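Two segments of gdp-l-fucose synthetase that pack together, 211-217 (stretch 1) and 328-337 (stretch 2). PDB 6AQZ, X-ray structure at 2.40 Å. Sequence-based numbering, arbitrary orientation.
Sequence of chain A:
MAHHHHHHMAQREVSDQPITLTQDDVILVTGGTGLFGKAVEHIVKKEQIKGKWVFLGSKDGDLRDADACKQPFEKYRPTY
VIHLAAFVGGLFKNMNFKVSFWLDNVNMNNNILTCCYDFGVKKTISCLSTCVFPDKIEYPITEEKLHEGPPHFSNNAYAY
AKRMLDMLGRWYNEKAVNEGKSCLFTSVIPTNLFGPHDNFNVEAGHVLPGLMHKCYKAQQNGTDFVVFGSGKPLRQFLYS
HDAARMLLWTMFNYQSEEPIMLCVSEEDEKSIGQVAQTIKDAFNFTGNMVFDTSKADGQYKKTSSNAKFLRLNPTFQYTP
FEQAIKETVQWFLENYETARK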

# COMPACT_ATOMS: atom_id res chain seq x y z
N LEU A 211 21.51 20.97 -12.33
CA LEU A 211 22.22 22.25 -12.33
C LEU A 211 23.66 22.06 -12.79
O LEU A 211 24.20 22.92 -13.49
CB LEU A 211 22.17 22.86 -10.94
CG LEU A 211 20.81 23.47 -10.61
CD1 LEU A 211 20.83 24.07 -9.22
CD2 LEU A 211 20.39 24.50 -11.64
N MET A 212 24.28 20.93 -12.44
CA MET A 212 25.65 20.67 -12.89
C MET A 212 25.71 20.53 -14.40
O MET A 212 26.60 21.11 -15.04
CB MET A 212 26.21 19.41 -12.23
CG MET A 212 26.65 19.64 -10.82
SD MET A 212 27.38 18.17 -10.08
CE MET A 212 27.68 18.80 -8.44
N HIS A 213 24.78 19.78 -14.99
CA HIS A 213 24.79 19.61 -16.43
C HIS A 213 24.47 20.92 -17.13
O HIS A 213 25.04 21.23 -18.19
CB HIS A 213 23.77 18.53 -16.83
CG HIS A 213 23.96 18.01 -18.22
ND1 HIS A 213 23.08 17.13 -18.81
CD2 HIS A 213 24.93 18.25 -19.14
CE1 HIS A 213 23.51 16.85 -20.03
NE2 HIS A 213 24.62 17.52 -20.25
N LYS A 214 23.56 21.70 -16.54
CA LYS A 214 23.22 23.01 -17.08
C LYS A 214 24.43 23.94 -17.07
O LYS A 214 24.70 24.64 -18.06
CB LYS A 214 22.08 23.62 -16.26
CG LYS A 214 20.79 23.82 -17.01
CD LYS A 214 19.62 23.27 -16.25
CE LYS A 214 18.66 24.38 -15.86
NZ LYS A 214 18.59 25.41 -16.94
N CYS A 215 25.19 23.93 -15.97
CA CYS A 215 26.37 24.79 -15.88
C CYS A 215 27.41 24.35 -16.90
O CYS A 215 28.09 25.18 -17.52
CB CYS A 215 26.92 24.76 -14.46
SG CYS A 215 28.22 26.01 -14.13
N TYR A 216 27.57 23.03 -17.07
CA TYR A 216 28.48 22.49 -18.08
C TYR A 216 28.10 22.97 -19.48
O TYR A 216 28.98 23.37 -20.25
CB TYR A 216 28.47 20.97 -18.00
CG TYR A 216 29.36 20.27 -19.02
CD1 TYR A 216 28.86 19.96 -20.29
CD2 TYR A 216 30.66 19.89 -18.72
CE1 TYR A 216 29.66 19.32 -21.23
CE2 TYR A 216 31.46 19.25 -19.65
CZ TYR A 216 30.95 18.96 -20.91
OH TYR A 216 31.75 18.32 -21.84
N LYS A 217 26.80 22.94 -19.82
CA LYS A 217 26.38 23.41 -21.14
C LYS A 217 26.66 24.89 -21.33
O LYS A 217 27.11 25.32 -22.40
CB LYS A 217 24.89 23.11 -21.35
CG LYS A 217 24.51 21.62 -21.54
CD LYS A 217 22.96 21.42 -21.54
CE LYS A 217 22.55 19.93 -21.54
NZ LYS A 217 21.10 19.71 -21.83
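Stretch 2 328-337: TVQWFLENYE

Stretch 2 is already helical at Thr 328 and remains so through most of its length, and it lies obliquely across the helix of stretch 1. The two helices run in broadly the same sense, with 56° between their N-to-C directions and a signed crossing angle of -56°. Their axes come no closer than 11.3 Å, and side chains from both helices meet between them. The register pairs Met 212 with Val 329, CA to CA 7.3 Å, and Tyr 216 with Leu 333, CA to CA 8.5 Å. The contact buries 430 Å², both sides summed.

Met 212 points toward stretch 2. Its chi angles are m, t, t, an extended chain beyond CB. This conformation places SD of Met 212 3.6 Å from CG2 of Thr 328 and CE of Met 212 4.0 Å from CG2 of Val 329. With chi1 m, Thr 328 presents its methyl CG2 to Met 212, while OG1 lies farther from the sulfur and is hydrogen-bonded elsewhere in the structure. With chi1 t, Val 329 has CG2 as its nearer methyl to Met 212 CE.

Phe 332 is buried and points toward stretch 1 with chi1 t and chi2 53°. CE2 of Phe 332 lies 3.9 Å from CB of Tyr 216 and 4.0 Å from CA of His 213. The ring turns its edge toward the faces of two aromatic rings, both in offset geometry. The planes make 80° with His 213 and 69° with Tyr 216.

His 213 leaves its helix sideways, but chi1 t carries its end nearer to stretch 2. NE2 of His 213 hydrogen-bonds OH of Tyr 336 at 2.9 Å, and either group could be the donor. The hydroxyl lies at the edge of the imidazole, near its plane, as suits a bond to a ring nitrogen. ND1 of His 213 is hydrogen-bonded elsewhere in the structure.

Tyr 216 and Tyr 336 both point toward the opposing stretch, and both have chi1 t. With chi2 at -87° and 76°, their rings form a face-to-face stack. The centroids are 4.1 Å apart and the planes differ by 20°. CE1 of Tyr 216 approaches CZ of Tyr 336 to 3.4 Å. Tyr 336 thus combines a stack over its ring with a polar bond at its hydroxyl.

Leu 333 is exposed and starts out sideways. Its m, t conformation brings its end nearer, so that CD2 of Leu 333 meets the edge of Tyr 216 at CD2, 3.8 Å away. Asn 335 stays out of reach of stretch 1. Its side chain folds back on the preceding turn, where ND2 of Asn 335 donates to O of Trp 331 at 3.0 Å.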

# COMPACT_ATOMS: atom_id res chain seq x y z
N THR A 328 32.32 16.00 -7.08
CA THR A 328 31.34 15.56 -8.07
C THR A 328 31.59 16.21 -9.43
O THR A 328 31.58 15.53 -10.47
CB THR A 328 29.93 15.85 -7.56
OG1 THR A 328 29.76 15.23 -6.27
CG2 THR A 328 28.89 15.30 -8.53
N VAL A 329 31.85 17.53 -9.44
CA VAL A 329 32.12 18.23 -10.69
C VAL A 329 33.36 17.65 -11.37
O VAL A 329 33.36 17.41 -12.58
CB VAL A 329 32.26 19.75 -10.45
CG1 VAL A 329 32.84 20.43 -11.67
CG2 VAL A 329 30.93 20.37 -10.09
N GLN A 330 34.43 17.41 -10.60
CA GLN A 330 35.63 16.82 -11.19
C GLN A 330 35.33 15.45 -11.78
O GLN A 330 35.82 15.12 -12.87
CB GLN A 330 36.76 16.73 -10.17
N TRP A 331 34.52 14.65 -11.09
CA TRP A 331 34.09 13.37 -11.65
C TRP A 331 33.33 13.59 -12.95
O TRP A 331 33.51 12.86 -13.93
CB TRP A 331 33.22 12.59 -10.66
CG TRP A 331 32.76 11.29 -11.26
CD1 TRP A 331 33.38 10.08 -11.16
CD2 TRP A 331 31.61 11.08 -12.09
NE1 TRP A 331 32.69 9.14 -11.89
CE2 TRP A 331 31.60 9.73 -12.47
CE3 TRP A 331 30.59 11.91 -12.55
CZ2 TRP A 331 30.61 9.19 -13.28
CZ3 TRP A 331 29.63 11.38 -13.38
CH2 TRP A 331 29.63 10.03 -13.72
N PHE A 332 32.45 14.59 -12.97
CA PHE A 332 31.61 14.84 -14.12
C PHE A 332 32.44 15.28 -15.33
O PHE A 332 32.23 14.78 -16.44
CB PHE A 332 30.57 15.90 -13.75
CG PHE A 332 29.50 16.10 -14.77
CD1 PHE A 332 28.77 15.02 -15.24
CD2 PHE A 332 29.20 17.36 -15.23
CE1 PHE A 332 27.76 15.21 -16.19
CE2 PHE A 332 28.18 17.56 -16.16
CZ PHE A 332 27.46 16.48 -16.63
N LEU A 333 33.43 16.15 -15.11
CA LEU A 333 34.27 16.59 -16.22
C LEU A 333 35.08 15.43 -16.77
O LEU A 333 35.17 15.26 -17.99
CB LEU A 333 35.18 17.73 -15.77
CG LEU A 333 34.42 19.01 -15.44
CD1 LEU A 333 35.31 20.01 -14.70
CD2 LEU A 333 33.87 19.62 -16.71
N GLU A 334 35.66 14.60 -15.89
CA GLU A 334 36.49 13.51 -16.37
C GLU A 334 35.69 12.38 -17.01
O GLU A 334 36.26 11.62 -17.79
CB GLU A 334 37.35 12.95 -15.23
N ASN A 335 34.39 12.26 -16.73
CA ASN A 335 33.63 11.11 -17.20
C ASN A 335 32.40 11.48 -18.03
O ASN A 335 31.58 10.60 -18.30
CB ASN A 335 33.19 10.25 -16.01
CG ASN A 335 34.35 9.58 -15.32
OD1 ASN A 335 34.88 8.59 -15.82
ND2 ASN A 335 34.75 10.11 -14.16
N TYR A 336 32.33 12.71 -18.53
CA TYR A 336 31.11 13.20 -19.16
C TYR A 336 30.57 12.25 -20.21
O TYR A 336 29.35 12.08 -20.32
CB TYR A 336 31.37 14.57 -19.79
CG TYR A 336 30.14 15.21 -20.44
CD1 TYR A 336 29.14 15.78 -19.66
CD2 TYR A 336 30.00 15.25 -21.84
CE1 TYR A 336 28.02 16.38 -20.24
CE2 TYR A 336 28.86 15.84 -22.43
CZ TYR A 336 27.89 16.41 -21.62
OH TYR A 336 26.76 17.00 -22.17
N GLU A 337 31.45 11.64 -21.00
CA GLU A 337 30.98 10.80 -22.10
C GLU A 337 30.14 9.62 -21.60
O GLU A 337 29.12 9.29 -22.21
CB GLU A 337 32.16 10.28 -22.92
CG GLU A 337 31.74 9.36 -24.05
CD GLU A 337 32.92 8.66 -24.72
OE1 GLU A 337 34.06 9.14 -24.57
OE2 GLU A 337 32.70 7.62 -25.39